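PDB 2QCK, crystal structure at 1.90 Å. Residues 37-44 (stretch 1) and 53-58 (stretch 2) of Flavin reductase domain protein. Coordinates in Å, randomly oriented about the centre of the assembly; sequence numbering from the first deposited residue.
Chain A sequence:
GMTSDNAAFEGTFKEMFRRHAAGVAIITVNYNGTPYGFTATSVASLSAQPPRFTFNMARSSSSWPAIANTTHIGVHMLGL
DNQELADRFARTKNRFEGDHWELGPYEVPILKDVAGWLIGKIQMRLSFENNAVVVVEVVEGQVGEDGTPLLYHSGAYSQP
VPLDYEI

Stretch 1 37-44: GFTATSVA
Stretch 2 (53-58) FTFNMA

Stretch 2 is a continuous extended strand from Phe53 to Ala58, with every phi between -89° and -153° and every psi between 139° and 167°. Stretch 1 runs antiparallel to it but pairs with it through backbone at one end only. It is strand from Gly37 to Ala40, turns through Thr41 and Ser42 (phi/psi -108/8 and -109/7), and becomes extended again at Val43 (-69/133) and Ala44 (-146/143). The register is set by the pair Ala44 and Thr54, CA to CA 5.4 Å; next to it Val43 CA lies 4.5 Å from Phe55 CA. Together the stretches bury 417 Å².

Gly37 (-172/162) opens the segment out of reach of stretch 2. Phe38 (-160/147) follows with its CB directed toward that strand, chi1 53° (p) and chi2 -83°, and the contact at this end is made by side chains alone. Phe38 CZ lies 3.8 Å from Phe55 CE2, which sits at the edge of the Phe38 ring, near its plane. Over one face of the same ring comes the methyl of Met57, a selenomethionine, with CE 3.9 Å from Phe38 CZ; its SE is 4.9 Å from the ring centroid in an oblique approach. Met57 reaches there with chi1 69° (p), chi2 -179° (t) and chi3 -63° (m). One aromatic ring thus serves two apolar partners, two residues apart on the strand.

Thr39 (-72/146, chi1 m) makes no contact. Ala40 (-146/137) points its CB toward stretch 2, but Ala40 CB stays 5.3 Å from Phe55 CB, and Thr41 (chi1 p) points away.

Ser42 turns its CB toward the strand, and chi1 57° (p) brings the hydroxyl to a backbone amide: Asn56 N donates to Ser42 OG at 2.9 Å, with a nearly straight angle of 171°. Here a side-chain oxygen serves as acceptor where the backbones are not paired. Ser42 O and Thr54 O, 3.4 Å apart, are both acceptors and cannot bond to each other; a water bridges the two residues instead, donating to Ser42 O at 2.6 Å and hydrogen-bonded to Thr54 OG1 at 2.8 Å.

Val43, chi1 167° (t), spreads its methyls over two phenylalanines: CG1 is 4.0 Å from Phe53 CD2, and CG2 is 4.0 Å from Phe55 CB. Both aromatic residues adopt p, Phe53 with chi1 65° and chi2 -90°, Phe55 with chi1 63° and chi2 -82°. The backbone is close enough for a CA-H...O contact, Val43 CA to Thr54 O at 3.3 Å.

Ala44 closes the register as an antiparallel hydrogen-bonded pair with Thr54. Ala44 N donates to Thr54 O at 2.9 Å (148°), and Thr54 N returns the bond to Ala44 O at 2.9 Å (165°). Their side chains share one face of the sheet, with Ala44 CB 3.9 Å from Thr54 OG1; Thr54 takes chi1 52° (p). The small alanine methyl sits beside the threonine hydroxyl, while Phe53 CB packs 3.1 Å from Ala44 O.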

# COMPACT_ATOMS: atom_id res chain seq x y z
N GLY A 37 -0.15 -18.57 5.07
CA GLY A 37 -0.21 -17.14 5.36
C GLY A 37 1.10 -16.48 5.05
O GLY A 37 2.11 -17.14 4.92
N PHE A 38 1.10 -15.16 4.92
CA PHE A 38 2.32 -14.50 4.53
C PHE A 38 2.28 -13.02 4.91
O PHE A 38 1.23 -12.41 4.95
CB PHE A 38 2.54 -14.72 3.02
CG PHE A 38 1.37 -14.31 2.18
CD1 PHE A 38 0.28 -15.19 1.98
CD2 PHE A 38 1.31 -13.05 1.64
CE1 PHE A 38 -0.82 -14.81 1.22
CE2 PHE A 38 0.20 -12.66 0.90
CZ PHE A 38 -0.86 -13.57 0.68
N THR A 39 3.44 -12.48 5.25
CA THR A 39 3.59 -11.07 5.58
C THR A 39 3.45 -10.32 4.28
O THR A 39 3.93 -10.78 3.27
CB THR A 39 4.99 -10.84 6.25
OG1 THR A 39 4.99 -11.54 7.49
CG2 THR A 39 5.35 -9.34 6.55
N ALA A 40 2.87 -9.13 4.33
CA ALA A 40 2.56 -8.34 3.17
C ALA A 40 2.72 -6.85 3.49
O ALA A 40 2.36 -6.39 4.56
CB ALA A 40 1.14 -8.60 2.71
N THR A 41 3.32 -6.13 2.58
CA THR A 41 3.40 -4.67 2.70
C THR A 41 2.51 -3.91 1.71
O THR A 41 2.57 -2.68 1.64
CB THR A 41 4.86 -4.21 2.50
OG1 THR A 41 5.41 -4.87 1.36
CG2 THR A 41 5.72 -4.57 3.73
N SER A 42 1.65 -4.59 0.96
CA SER A 42 0.84 -3.91 -0.07
C SER A 42 -0.64 -3.77 0.24
O SER A 42 -1.42 -3.31 -0.61
CB SER A 42 1.02 -4.61 -1.41
OG SER A 42 0.67 -5.98 -1.34
N VAL A 43 -1.04 -4.13 1.43
CA VAL A 43 -2.44 -4.15 1.77
C VAL A 43 -2.85 -2.68 1.78
O VAL A 43 -2.13 -1.88 2.37
CB VAL A 43 -2.68 -4.81 3.15
CG1 VAL A 43 -4.08 -4.54 3.61
CG2 VAL A 43 -2.42 -6.36 3.09
N ALA A 44 -3.96 -2.35 1.13
CA ALA A 44 -4.48 -0.95 1.03
C ALA A 44 -5.97 -1.04 1.02
O ALA A 44 -6.56 -1.94 0.44
CB ALA A 44 -4.03 -0.30 -0.23
N PHE A 53 -10.46 -4.23 0.37
CA PHE A 53 -9.05 -3.91 0.36
C PHE A 53 -8.40 -4.70 -0.76
O PHE A 53 -8.99 -5.62 -1.28
CB PHE A 53 -8.32 -4.21 1.71
CG PHE A 53 -8.28 -5.66 2.12
CD1 PHE A 53 -9.27 -6.21 2.90
CD2 PHE A 53 -7.16 -6.45 1.85
CE1 PHE A 53 -9.22 -7.52 3.31
CE2 PHE A 53 -7.13 -7.77 2.25
CZ PHE A 53 -8.14 -8.29 2.98
N THR A 54 -7.19 -4.28 -1.11
CA THR A 54 -6.39 -4.92 -2.14
C THR A 54 -5.01 -5.25 -1.61
O THR A 54 -4.55 -4.59 -0.69
CB THR A 54 -6.23 -3.96 -3.32
OG1 THR A 54 -5.74 -2.71 -2.83
CG2 THR A 54 -7.54 -3.71 -4.01
N PHE A 55 -4.37 -6.27 -2.17
CA PHE A 55 -2.94 -6.46 -2.03
C PHE A 55 -2.38 -7.11 -3.29
O PHE A 55 -3.14 -7.61 -4.15
CB PHE A 55 -2.63 -7.30 -0.77
CG PHE A 55 -3.18 -8.69 -0.81
CD1 PHE A 55 -4.50 -8.94 -0.48
CD2 PHE A 55 -2.37 -9.78 -1.21
CE1 PHE A 55 -4.99 -10.24 -0.51
CE2 PHE A 55 -2.90 -11.05 -1.27
CZ PHE A 55 -4.20 -11.28 -0.93
N ASN A 56 -1.06 -7.10 -3.41
CA ASN A 56 -0.37 -7.73 -4.50
C ASN A 56 0.47 -8.90 -3.99
O ASN A 56 0.96 -8.89 -2.84
CB ASN A 56 0.53 -6.73 -5.23
CG ASN A 56 -0.24 -5.51 -5.77
OD1 ASN A 56 -1.43 -5.60 -6.07
ND2 ASN A 56 0.43 -4.36 -5.86
N MSE A 57 0.62 -9.93 -4.82
CA MSE A 57 1.53 -11.01 -4.48
C MSE A 57 2.07 -11.67 -5.71
O MSE A 57 1.54 -11.50 -6.80
CB MSE A 57 0.78 -12.04 -3.65
CG MSE A 57 -0.27 -12.80 -4.40
SE MSE A 57 -1.18 -14.04 -3.22
CE MSE A 57 0.21 -15.27 -2.66
N ALA A 58 3.11 -12.48 -5.47
CA ALA A 58 3.85 -13.16 -6.50
C ALA A 58 3.14 -14.50 -6.72
O ALA A 58 2.79 -15.20 -5.75
CB ALA A 58 5.28 -13.42 -6.02
O HOH W 1 -2.93 -2.83 -2.71